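Inactive dihydroorotase-like domain (Chaetomium thermophilum, PDB 5NNL) folds as an inactive member of the dihydroorotase-like family, with parallel strands and helices alternating around a barrel as in the amidohydrolase superfamily. Local coordinates at residues Asp26-Arg29 / Val30-Ser34; Ala62-Asn65 / Ser66-Gly69; Ile100-Asn103 / His104-Asp107; Thr113-Glu116 / Ala117-Ala121; Ala205-Glu208 / His209-Ile212. All coordinates share one frame; numbering follows the deposited sequence. Where two conformers were deposited one is given.

All five contacts are local and lie in series along a dihydroorotase-like domain. Contacts 1 and 4 each lie within one helix, 26-37 and 111-121, with mostly apolar side chains, but also T31, S34 and H118, on the strand side; contacts 2 and 5 finish helices 56-64 and 200-207, where serine, histidine and water serve the last carbonyls. Contact 3, the most buried, lies in the loop after strand 98-100, mixing a ring face with a single side-chain bond. Contacts 1 and 2 touch through Q28 and G69, contacts 3 and 4 through S106 and Q114. Contact 5 stands apart, its centre about 31 Å from that of contact 1, across the chain's centre.

Contact 1 of 5, residues Asp26-Arg29 / Val30-Ser34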
loop_
_atom_site.group_PDB
_atom_site.type_symbol
_atom_site.label_atom_id
_atom_site.label_comp_id
_atom_site.label_asym_id
_atom_site.label_seq_id
_atom_site.Cartn_x
_atom_site.Cartn_y
_atom_site.Cartn_z
ATOM N N ASP A 26 14.296 9.711 -2.400
ATOM C CA ASP A 26 13.020 9.330 -1.800
ATOM C C ASP A 26 12.837 7.817 -1.748
ATOM O O ASP A 26 12.514 7.259 -0.694
ATOM C CB ASP A 26 11.870 9.977 -2.574
ATOM C CG ASP A 26 11.739 11.467 -2.303
ATOM O OD1 ASP A 26 12.616 12.032 -1.614
ATOM O OD2 ASP A 26 10.750 12.069 -2.776
ATOM N N LEU A 27 13.012 7.134 -2.881
ATOM C CA LEU A 27 12.784 5.693 -2.906
ATOM C C LEU A 27 13.648 4.985 -1.868
ATOM O O LEU A 27 13.150 4.178 -1.074
ATOM C CB LEU A 27 13.047 5.131 -4.305
ATOM C CG LEU A 27 12.899 3.610 -4.439
ATOM C CD1 LEU A 27 11.549 3.127 -3.925
ATOM C CD2 LEU A 27 13.091 3.182 -5.880
ATOM N N GLN A 28 14.953 5.278 -1.857
ATOM C CA GLN A 28 15.840 4.679 -0.863
ATOM C C GLN A 28 15.321 4.908 0.549
ATOM O O GLN A 28 15.180 3.964 1.334
ATOM C CB GLN A 28 17.255 5.249 -0.989
ATOM C CG GLN A 28 18.139 4.947 0.232
ATOM C CD GLN A 28 19.591 5.328 0.031
ATOM O OE1 GLN A 28 20.074 6.297 0.618
ATOM N NE2 GLN A 28 20.299 4.557 -0.786
ATOM N N ARG A 29 15.043 6.166 0.893
ATOM C CA ARG A 29 14.648 6.479 2.261
ATOM C C ARG A 29 13.355 5.769 2.641
ATOM O O ARG A 29 13.188 5.345 3.791
ATOM C CB ARG A 29 14.508 7.989 2.444
ATOM C CG ARG A 29 14.014 8.371 3.828
ATOM C CD ARG A 29 14.601 9.685 4.300
ATOM N NE ARG A 29 13.835 10.247 5.409
ATOM C CZ ARG A 29 13.922 11.509 5.818
ATOM N NH1 ARG A 29 14.737 12.357 5.206
ATOM N NH2 ARG A 29 13.184 11.927 6.837
ATOM N N VAL A 30 12.427 5.624 1.692
ATOM C CA VAL A 30 11.190 4.903 1.982
ATOM C C VAL A 30 11.492 3.450 2.318
ATOM O O VAL A 30 10.866 2.860 3.205
ATOM C CB VAL A 30 10.204 5.024 0.803
ATOM C CG1 VAL A 30 9.025 4.060 0.963
ATOM C CG2 VAL A 30 9.695 6.445 0.704
ATOM N N THR A 31 12.456 2.844 1.617
ATOM C CA THR A 31 12.830 1.470 1.936
ATOM C C THR A 31 13.509 1.378 3.296
ATOM O O THR A 31 13.435 0.332 3.949
ATOM C CB THR A 31 13.740 0.891 0.849
ATOM O OG1 THR A 31 14.973 1.622 0.797
ATOM C CG2 THR A 31 13.052 0.941 -0.503
ATOM N N GLN A 32 14.171 2.452 3.741
ATOM C CA GLN A 32 14.757 2.470 5.080
ATOM C C GLN A 32 13.672 2.417 6.143
ATOM O O GLN A 32 13.677 1.544 7.018
ATOM C CB GLN A 32 15.606 3.729 5.283
ATOM C CG GLN A 32 16.823 3.856 4.393
ATOM C CD GLN A 32 17.572 5.161 4.628
ATOM O OE1 GLN A 32 17.441 5.785 5.684
ATOM N NE2 GLN A 32 18.363 5.577 3.645
ATOM N N ALA A 33 12.742 3.372 6.094
ATOM C CA ALA A 33 11.659 3.408 7.066
ATOM C C ALA A 33 10.787 2.164 6.974
ATOM O O ALA A 33 10.211 1.735 7.980
ATOM C CB ALA A 33 10.818 4.669 6.864
ATOM N N SER A 34 10.675 1.571 5.783
ATOM C CA SER A 34 9.887 0.353 5.636
ATOM C C SER A 34 10.519 -0.808 6.397
ATOM O O SER A 34 9.859 -1.453 7.221
ATOM C CB SER A 34 9.727 0.004 4.157
ATOM O OG SER A 34 8.857 0.916 3.508
#
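D26, L27, Q28 and R29 each give their backbone carbonyl to the amide four residues on. The straightest of these bonds runs from A33 N to R29 O (3.1 Å, 170° at the hydrogen), while Q32 N meets Q28 O at 3.0 Å with a more bent N-H. In the next pair along, S34 doubles the pattern: its OG reaches V30 O at 2.8 Å from one face of that carbonyl and its own N from the other, a common way for serine to bury its hydroxyl in a helix. T31 OG1 lies so near Q28 O that the bond is doubtful in detail; the same hydroxyl is bonded to Y71 N. This is the opening of helix 26-37, one of those lining the outside of the barrel, and its inner side rests on I42 and I44 of strand 39-44. Side-chain packing follows that side. V30 has CG1 anti to the backbone N (chi1 169°), which leaves CG2 against D26 O at 3.3 Å, and L27 CD1 comes within 4.3 Å of T31 CG2. Facing the loop of G69 and Y71, two glutamines pass at an angle: Q32 NE2 lies 3.5 Å from Q28 CG, while Q28 NE2 is bonded to G69 O.

Contact 2 of 5, residues Ala62-Asn65 / Ser66-Gly69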
loop_
_atom_site.group_PDB
_atom_site.type_symbol
_atom_site.label_atom_id
_atom_site.label_comp_id
_atom_site.label_asym_id
_atom_site.label_seq_id
_atom_site.Cartn_x
_atom_site.Cartn_y
_atom_site.Cartn_z
ATOM N N ALA A 62 12.549 5.917 -12.371
ATOM C CA ALA A 62 12.286 5.209 -11.124
ATOM C C ALA A 62 13.307 4.101 -10.903
ATOM O O ALA A 62 13.795 3.910 -9.783
ATOM C CB ALA A 62 10.868 4.638 -11.137
ATOM N N GLN A 63 13.655 3.372 -11.966
ATOM C CA GLN A 63 14.614 2.281 -11.839
ATOM C C GLN A 63 15.993 2.801 -11.454
ATOM O O GLN A 63 16.674 2.210 -10.608
ATOM C CB GLN A 63 14.682 1.495 -13.148
ATOM C CG GLN A 63 13.433 0.680 -13.439
ATOM C CD GLN A 63 13.420 0.094 -14.838
ATOM O OE1 GLN A 63 13.992 0.661 -15.769
ATOM N NE2 GLN A 63 12.765 -1.050 -14.989
ATOM N N GLN A 64 16.423 3.909 -12.064
ATOM C CA GLN A 64 17.718 4.484 -11.718
ATOM C C GLN A 64 17.770 4.875 -10.246
ATOM O O GLN A 64 18.790 4.667 -9.576
ATOM C CB GLN A 64 18.014 5.700 -12.600
ATOM C CG GLN A 64 19.239 5.537 -13.488
ATOM C CD GLN A 64 19.100 4.395 -14.478
ATOM O OE1 GLN A 64 20.001 3.567 -14.619
ATOM N NE2 GLN A 64 17.968 4.350 -15.176
ATOM N N ASN A 65 16.680 5.440 -9.722
ATOM C CA ASN A 65 16.651 5.862 -8.328
ATOM C C ASN A 65 16.806 4.701 -7.353
ATOM O O ASN A 65 17.024 4.943 -6.161
ATOM C CB ASN A 65 15.352 6.615 -8.046
ATOM C CG ASN A 65 15.362 8.014 -8.625
ATOM O OD1 ASN A 65 16.400 8.674 -8.655
ATOM N ND2 ASN A 65 14.208 8.471 -9.095
ATOM N N SER A 66 16.701 3.458 -7.821
ATOM C CA SER A 66 16.952 2.292 -6.986
ATOM C C SER A 66 18.403 1.833 -7.030
ATOM O O SER A 66 18.802 1.006 -6.202
ATOM C CB SER A 66 16.062 1.126 -7.421
ATOM O OG SER A 66 16.578 0.507 -8.588
ATOM N N LYS A 67 19.200 2.350 -7.968
ATOM C CA LYS A 67 20.545 1.828 -8.174
ATOM C C LYS A 67 21.486 2.215 -7.042
ATOM O O LYS A 67 22.459 1.500 -6.780
ATOM C CB LYS A 67 21.087 2.317 -9.518
ATOM C CG LYS A 67 20.319 1.772 -10.712
ATOM C CD LYS A 67 20.550 0.270 -10.903
ATOM C CE LYS A 67 19.316 -0.451 -11.433
ATOM N NZ LYS A 67 19.590 -1.166 -12.712
ATOM N N ARG A 68 21.222 3.332 -6.364
ATOM C CA ARG A 68 22.001 3.707 -5.185
ATOM C C ARG A 68 21.786 2.768 -4.003
ATOM O O ARG A 68 22.377 3.009 -2.942
ATOM C CB ARG A 68 21.677 5.144 -4.755
ATOM C CG ARG A 68 20.241 5.582 -5.004
ATOM C CD ARG A 68 19.653 6.391 -3.855
ATOM N NE ARG A 68 20.244 7.716 -3.680
ATOM C CZ ARG A 68 20.125 8.718 -4.546
ATOM N NH1 ARG A 68 19.459 8.558 -5.684
ATOM N NH2 ARG A 68 20.688 9.887 -4.279
ATOM N N GLY A 69 20.968 1.725 -4.143
ATOM C CA GLY A 69 20.793 0.745 -3.087
ATOM C C GLY A 69 19.525 0.934 -2.278
ATOM O O GLY A 69 19.205 2.053 -1.863
#
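The backbone of Q63 and Q64 is met by S66 and K67 in i to i+3 bonds as helix 56-64 runs out, S66 N giving 3.1 Å to Q63 O and K67 N giving 2.8 Å to Q64 O, and the chain then reverses in a type I turn from S66 to G69. Both amides come from well above the carbonyl planes, which at Q63 O leaves an in-plane position for a second donor. That place is taken by the hydroxyl of S66: OG lies 2.6 Å from Q63 O, in the carbonyl plane and on a lone pair. A chi1 of 78° sets OG between the backbone N and the carbonyl carbon, folded back over the last turn. Serine suits the site because its short arm lets hydroxyl and amide hold one oxygen together. K67 lays its aliphatic part along the helix end, CB 3.3 Å from Q64 O and CE 3.8 Å from Q63 O. R68 likewise bends back, so that its CG touches N65 O at 3.5 Å. G69 ends the turn with a positive phi of 101°, a backbone shape in which a side chain would press on the preceding carbonyl. N65 turns its amide the other way, to T21 O, L19 O and S24 N, while Q63 NE2 binds E94. One side of the turn rests on two elements: A62 and S66 pack on L76 and F74 of strand 73-79, while S66 and R68 lean on L27 and Q28 of helix 26-37.

Contact 3 of 5, residues Ile100-Asn103 / His104-Asp107; sequences IPFN and HLSD
H104 ND1 donates to N103 OD1 at 3.1 Å, an almost straight bond (167° at the hydrogen) between neighbouring residues. The oxygen lies in the plane of the imidazole, as an N-H of that ring requires, but the donor stands well above the plane of the amide, and the two flat groups are turned 51° against each other. The bond is possible because N103 takes the rarer chi1 of 59°, with CG between its own N and carbonyl carbon; this brings the amide alongside the histidine, both side chains pointing the same way. One face of the imidazole receives P101. The proline CG sits over that face, 3.8 Å from the H104 ring centroid, in a CH-pi contact whose closest atom is H104 ND1 at 3.4 Å. A pyrrolidine offers stiff, slightly polarised C-H groups and so suits a ring face. Further along, L105 folds back: its CG lies 3.6 Å from P101 O, and its CD1 rests over one face of the F102 ring, 4.1 Å from F102 CD1. F102 and L105 both continue onto V115 of helix 111-121, and S106 O is bonded to Q114 of the same helix. The segment is the loop leading from strand 98-100 to helix 111-121, with N103 exposed, consistent with a beta-alpha loop of an alpha/beta barrel.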
loop_
_atom_site.group_PDB
_atom_site.type_symbol
_atom_site.label_atom_id
_atom_site.label_comp_id
_atom_site.label_asym_id
_atom_site.label_seq_id
_atom_site.Cartn_x
_atom_site.Cartn_y
_atom_site.Cartn_z
ATOM N N ILE A 100 -4.793 1.328 -12.390
ATOM C CA ILE A 100 -5.783 2.003 -13.230
ATOM C C ILE A 100 -6.550 2.990 -12.370
ATOM O O ILE A 100 -7.521 2.629 -11.699
ATOM C CB ILE A 100 -6.737 0.997 -13.897
ATOM C CG1 ILE A 100 -5.946 -0.031 -14.707
ATOM C CG2 ILE A 100 -7.721 1.746 -14.793
ATOM C CD1 ILE A 100 -6.800 -1.080 -15.387
ATOM N N PRO A 101 -6.162 4.263 -12.368
ATOM C CA PRO A 101 -7.022 5.301 -11.808
ATOM C C PRO A 101 -7.922 5.884 -12.885
ATOM O O PRO A 101 -7.574 5.933 -14.066
ATOM C CB PRO A 101 -6.011 6.336 -11.304
ATOM C CG PRO A 101 -4.894 6.257 -12.343
ATOM C CD PRO A 101 -4.897 4.829 -12.881
ATOM N N PHE A 102 -9.103 6.331 -12.467
ATOM C CA PHE A 102 -10.066 6.865 -13.422
ATOM C C PHE A 102 -9.939 8.369 -13.635
ATOM O O PHE A 102 -10.533 8.895 -14.584
ATOM C CB PHE A 102 -11.489 6.526 -12.976
ATOM C CG PHE A 102 -11.965 5.187 -13.454
ATOM C CD1 PHE A 102 -12.886 5.096 -14.481
ATOM C CD2 PHE A 102 -11.483 4.020 -12.887
ATOM C CE1 PHE A 102 -13.329 3.870 -14.926
ATOM C CE2 PHE A 102 -11.920 2.787 -13.327
ATOM C CZ PHE A 102 -12.847 2.711 -14.350
ATOM N N ASN A 103 -9.178 9.070 -12.794
ATOM C CA ASN A 103 -8.939 10.495 -12.996
ATOM C C ASN A 103 -7.872 10.768 -14.050
ATOM O O ASN A 103 -7.745 11.912 -14.498
ATOM C CB ASN A 103 -8.542 11.155 -11.666
ATOM C CG ASN A 103 -7.297 10.539 -11.055
ATOM O OD1 ASN A 103 -6.855 9.472 -11.472
ATOM N ND2 ASN A 103 -6.727 11.206 -10.056
ATOM N N HIS A 104 -7.106 9.752 -14.455
ATOM C CA HIS A 104 -6.123 9.900 -15.522
ATOM C C HIS A 104 -6.736 9.805 -16.913
ATOM O O HIS A 104 -6.032 10.059 -17.897
ATOM C CB HIS A 104 -5.032 8.826 -15.403
ATOM C CG HIS A 104 -3.949 9.160 -14.425
ATOM N ND1 HIS A 104 -4.205 9.518 -13.119
ATOM C CD2 HIS A 104 -2.602 9.178 -14.562
ATOM C CE1 HIS A 104 -3.063 9.749 -12.496
ATOM N NE2 HIS A 104 -2.075 9.549 -13.349
ATOM N N LEU A 105 -8.011 9.450 -17.021
ATOM C CA LEU A 105 -8.595 9.048 -18.289
ATOM C C LEU A 105 -9.293 10.217 -18.973
ATOM O O LEU A 105 -9.694 11.198 -18.341
ATOM C CB LEU A 105 -9.570 7.889 -18.075
ATOM C CG LEU A 105 -8.967 6.698 -17.323
ATOM C CD1 LEU A 105 -9.946 5.539 -17.264
ATOM C CD2 LEU A 105 -7.661 6.249 -17.953
ATOM N N SER A 106 -9.427 10.095 -20.289
ATOM C CA SER A 106 -9.983 11.156 -21.112
ATOM C C SER A 106 -11.502 11.205 -21.000
ATOM O O SER A 106 -12.169 10.188 -20.786
ATOM C CB SER A 106 -9.584 10.950 -22.575
ATOM O OG SER A 106 -10.240 11.875 -23.421
ATOM N N ASP A 107 -12.046 12.411 -21.153
ATOM C CA ASP A 107 -13.487 12.604 -21.234
ATOM C C ASP A 107 -14.004 12.538 -22.664
ATOM O O ASP A 107 -15.222 12.576 -22.868
ATOM C CB ASP A 107 -13.872 13.949 -20.611
ATOM C CG ASP A 107 -13.240 14.160 -19.249
ATOM O OD1 ASP A 107 -12.050 14.541 -19.197
ATOM O OD2 ASP A 107 -13.927 13.932 -18.231
#

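Contact 4 of 5, residues Thr113-Glu116 / Ala117-Ala121; sequences TQVE and AHFDA
E116 meets the following turn with nearly every atom of its side chain. CB stands 3.2 Å from A117 N; then, with CG anti to the backbone N (chi1 168°), the chain swings forward along the helix and brings CG to 3.5 Å from D120 OD2. A bend at chi2 turns the carboxylate over D120, so that CD also lies 3.5 Å from D120 OD1. At the tip the branches part: OE2 comes within 2.7 Å of D120 OD1, whereas OE1 is bonded to H147 NE2. The two carboxylates stand nearly perpendicular, their planes 77° apart. Acid oxygens so close would favour one group keeping its proton, and H147 could ease the remaining charge. D120 leans back over its own helix, and its N is bonded to E116 O. This is helix 111-121, the crossover of the beta-alpha-beta unit made by strands 98-100 and 128-130, and the adjacent face of the helix is built differently. There V115 and F119 lie side by side, V115 CG1 3.6 Å from F119 CE1, and both reach I100 of strand 98-100 and I140 of the neighbouring helix 134-146; a branched aliphatic and an aromatic ring fill this inner layer. F119 N also gives a straight bond to V115 O (3.1 Å, 169° at the hydrogen), and the same oxygen lies in plane at the edge of the phenyl ring. H118 sets its CD2 3.1 Å from Q114 O, the carbonyl meeting the ring at its edge, while its NE2 is bonded to T81 O.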
loop_
_atom_site.group_PDB
_atom_site.type_symbol
_atom_site.label_atom_id
_atom_site.label_comp_id
_atom_site.label_asym_id
_atom_site.label_seq_id
_atom_site.Cartn_x
_atom_site.Cartn_y
_atom_site.Cartn_z
ATOM N N THR A 113 -14.348 2.072 -22.407
ATOM C CA THR A 113 -13.538 1.656 -23.548
ATOM C C THR A 113 -12.054 1.787 -23.232
ATOM O O THR A 113 -11.270 0.864 -23.482
ATOM C CB THR A 113 -13.908 2.484 -24.784
ATOM O OG1 THR A 113 -15.317 2.380 -25.029
ATOM C CG2 THR A 113 -13.147 1.997 -26.018
ATOM N N GLN A 114 -11.650 2.926 -22.662
ATOM C CA GLN A 114 -10.236 3.151 -22.376
ATOM C C GLN A 114 -9.692 2.092 -21.428
ATOM O O GLN A 114 -8.577 1.594 -21.615
ATOM C CB GLN A 114 -10.029 4.545 -21.785
ATOM C CG GLN A 114 -10.596 5.677 -22.621
ATOM C CD GLN A 114 -10.548 7.005 -21.899
ATOM O OE1 GLN A 114 -9.484 7.449 -21.464
ATOM N NE2 GLN A 114 -11.706 7.642 -21.752
ATOM N N VAL A 115 -10.465 1.737 -20.400
ATOM C CA VAL A 115 -10.025 0.704 -19.469
ATOM C C VAL A 115 -10.030 -0.658 -20.151
ATOM O O VAL A 115 -9.154 -1.494 -19.903
ATOM C CB VAL A 115 -10.905 0.718 -18.204
ATOM C CG1 VAL A 115 -10.584 -0.468 -17.295
ATOM C CG2 VAL A 115 -10.710 2.025 -17.443
ATOM N N GLU A 116 -11.009 -0.900 -21.027
ATOM C CA GLU A 116 -11.068 -2.174 -21.739
ATOM C C GLU A 116 -9.801 -2.415 -22.546
ATOM O O GLU A 116 -9.346 -3.558 -22.658
ATOM C CB GLU A 116 -12.300 -2.209 -22.651
ATOM C CG GLU A 116 -12.329 -3.355 -23.670
ATOM C CD GLU A 116 -12.429 -4.726 -23.029
ATOM O OE1 GLU A 116 -12.706 -4.801 -21.815
ATOM O OE2 GLU A 116 -12.236 -5.735 -23.742
ATOM N N ALA A 117 -9.220 -1.356 -23.114
ATOM C CA ALA A 117 -8.004 -1.509 -23.905
ATOM C C ALA A 117 -6.886 -2.121 -23.069
ATOM O O ALA A 117 -6.232 -3.081 -23.492
ATOM C CB ALA A 117 -7.582 -0.153 -24.477
ATOM N N HIS A 118 -6.670 -1.590 -21.862
ATOM C CA HIS A 118 -5.655 -2.153 -20.975
ATOM C C HIS A 118 -5.975 -3.599 -20.618
ATOM O O HIS A 118 -5.084 -4.456 -20.611
ATOM C CB HIS A 118 -5.537 -1.299 -19.714
ATOM C CG HIS A 118 -5.070 0.099 -19.971
ATOM N ND1 HIS A 118 -3.740 0.460 -19.932
ATOM C CD2 HIS A 118 -5.755 1.228 -20.270
ATOM C CE1 HIS A 118 -3.627 1.749 -20.195
ATOM N NE2 HIS A 118 -4.836 2.239 -20.403
ATOM N N PHE A 119 -7.245 -3.893 -20.318
ATOM C CA PHE A 119 -7.635 -5.273 -20.046
ATOM C C PHE A 119 -7.330 -6.192 -21.225
ATOM O O PHE A 119 -7.050 -7.380 -21.029
ATOM C CB PHE A 119 -9.121 -5.342 -19.694
ATOM C CG PHE A 119 -9.402 -5.190 -18.232
ATOM C CD1 PHE A 119 -9.344 -3.948 -17.629
ATOM C CD2 PHE A 119 -9.728 -6.290 -17.465
ATOM C CE1 PHE A 119 -9.604 -3.806 -16.286
ATOM C CE2 PHE A 119 -9.990 -6.158 -16.122
ATOM C CZ PHE A 119 -9.930 -4.914 -15.528
ATOM N N ASP A 120 -7.391 -5.666 -22.453
ATOM C CA ASP A 120 -7.031 -6.446 -23.635
ATOM C C ASP A 120 -5.521 -6.573 -23.820
ATOM O O ASP A 120 -5.048 -7.597 -24.328
ATOM C CB ASP A 120 -7.642 -5.811 -24.886
ATOM C CG ASP A 120 -9.156 -5.786 -24.849
ATOM O OD1 ASP A 120 -9.751 -6.687 -24.222
ATOM O OD2 ASP A 120 -9.750 -4.869 -25.449
ATOM N N ALA A 121 -4.753 -5.554 -23.430
ATOM C CA ALA A 121 -3.318 -5.504 -23.685
ATOM C C ALA A 121 -2.473 -6.013 -22.522
ATOM O O ALA A 121 -1.282 -6.282 -22.713
ATOM C CB ALA A 121 -2.902 -4.067 -24.012
#

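Contact 5 of 5, residues Ala205-Glu208 / His209-Ile212; sequences ALWE and HLPI
H209 turns its ring back towards the helix it has just left and gives its ND1-H to A205 O, 2.6 Å away. With CG beside its own N and anti to its carbonyl carbon (chi1 -74°), the imidazole lies alongside the last turn; a chi2 of 79° sets the ring so that A205 O falls at its edge, close to its plane. The bond is slightly bent, 155° at the hydrogen. H209 N bonds to the next carbonyl, L206 O, at 3.0 Å from well above its plane. In L210 the first torsion, with CG beside the N, brings CG to 3.3 Å from W207 O, and the CD1 branch goes on to W207 CE3 at 3.8 Å, leucine and indole side by side. The indole is held by NE1 to L184 O, and R254 makes a cation-pi contact with it. W207 O accepts a bond from a water at 2.6 Å, and that water accepts from L210 N, bridging the ends of a type I turn. P211 follows and, lacking an N-H, cannot continue the helical pattern. The segment leads on to strand 215-217, and H209 packs on I162 and T166 of helix 159-170. Each of the last three carbonyls of helix 200-207 thus has a donor (ring, amide, water); the helix end and E208, not in contact, would both tend to favour a protonated imidazole.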
loop_
_atom_site.group_PDB
_atom_site.type_symbol
_atom_site.label_atom_id
_atom_site.label_comp_id
_atom_site.label_asym_id
_atom_site.label_seq_id
_atom_site.Cartn_x
_atom_site.Cartn_y
_atom_site.Cartn_z
ATOM N N ALA A 205 -18.687 0.806 8.882
ATOM C CA ALA A 205 -18.933 -0.204 7.864
ATOM C C ALA A 205 -17.657 -0.967 7.527
ATOM O O ALA A 205 -17.708 -2.170 7.246
ATOM C CB ALA A 205 -19.520 0.447 6.612
ATOM N N LEU A 206 -16.505 -0.295 7.572
ATOM C CA LEU A 206 -15.239 -0.970 7.305
ATOM C C LEU A 206 -14.913 -1.979 8.402
ATOM O O LEU A 206 -14.521 -3.117 8.119
ATOM C CB LEU A 206 -14.115 0.058 7.170
ATOM C CG LEU A 206 -14.207 1.047 6.002
ATOM C CD1 LEU A 206 -13.044 2.022 6.054
ATOM C CD2 LEU A 206 -14.239 0.326 4.662
ATOM N N TRP A 207 -15.061 -1.574 9.665
ATOM C CA TRP A 207 -14.810 -2.492 10.771
ATOM C C TRP A 207 -15.746 -3.690 10.731
ATOM O O TRP A 207 -15.362 -4.792 11.142
ATOM C CB TRP A 207 -14.943 -1.753 12.101
ATOM C CG TRP A 207 -13.712 -0.978 12.448
ATOM C CD1 TRP A 207 -13.493 0.355 12.250
ATOM C CD2 TRP A 207 -12.519 -1.498 13.042
ATOM N NE1 TRP A 207 -12.233 0.696 12.688
ATOM C CE2 TRP A 207 -11.615 -0.424 13.178
ATOM C CE3 TRP A 207 -12.128 -2.767 13.475
ATOM C CZ2 TRP A 207 -10.344 -0.584 13.730
ATOM C CZ3 TRP A 207 -10.868 -2.924 14.020
ATOM C CH2 TRP A 207 -9.991 -1.839 14.144
ATOM N N GLU A 208 -16.962 -3.507 10.224
ATOM C CA GLU A 208 -17.928 -4.595 10.143
ATOM C C GLU A 208 -17.744 -5.465 8.910
ATOM O O GLU A 208 -18.475 -6.450 8.759
ATOM C CB GLU A 208 -19.346 -4.028 10.161
ATOM C CG GLU A 208 -19.723 -3.372 11.473
ATOM C CD GLU A 208 -21.090 -2.732 11.418
ATOM O OE1 GLU A 208 -21.707 -2.763 10.332
ATOM O OE2 GLU A 208 -21.544 -2.199 12.452
ATOM N N HIS A 209 -16.805 -5.128 8.023
ATOM C CA HIS A 209 -16.531 -5.936 6.839
ATOM C C HIS A 209 -15.097 -6.452 6.807
ATOM O O HIS A 209 -14.582 -6.775 5.732
ATOM C CB HIS A 209 -16.833 -5.141 5.568
ATOM C CG HIS A 209 -18.294 -4.969 5.301
ATOM N ND1 HIS A 209 -19.063 -4.028 5.950
ATOM C CD2 HIS A 209 -19.134 -5.631 4.469
ATOM C CE1 HIS A 209 -20.311 -4.110 5.523
ATOM N NE2 HIS A 209 -20.380 -5.076 4.624
ATOM N N LEU A 210 -14.440 -6.543 7.959
ATOM C CA LEU A 210 -13.075 -7.056 7.999
ATOM C C LEU A 210 -12.893 -8.388 7.276
ATOM O O LEU A 210 -11.846 -8.569 6.638
ATOM C CB LEU A 210 -12.611 -7.170 9.458
ATOM C CG LEU A 210 -12.404 -5.842 10.186
ATOM C CD1 LEU A 210 -12.105 -6.086 11.661
ATOM C CD2 LEU A 210 -11.298 -5.033 9.555
ATOM N N PRO A 211 -13.824 -9.346 7.340
ATOM C CA PRO A 211 -13.666 -10.562 6.519
ATOM C C PRO A 211 -13.576 -10.270 5.033
ATOM O O PRO A 211 -12.917 -11.016 4.296
ATOM C CB PRO A 211 -14.923 -11.378 6.858
ATOM C CG PRO A 211 -15.331 -10.892 8.205
ATOM C CD PRO A 211 -14.991 -9.435 8.230
ATOM N N ILE A 212 -14.219 -9.197 4.574
ATOM C CA ILE A 212 -14.211 -8.843 3.159
ATOM C C ILE A 212 -12.907 -8.164 2.770
ATOM O O ILE A 212 -12.494 -8.225 1.608
ATOM C CB ILE A 212 -15.420 -7.941 2.843
ATOM C CG1 ILE A 212 -16.731 -8.651 3.200
ATOM C CG2 ILE A 212 -15.409 -7.476 1.381
ATOM C CD1 ILE A 212 -16.854 -10.072 2.683
HETATM O O HOH W 1 -16.044 -7.291 10.670
#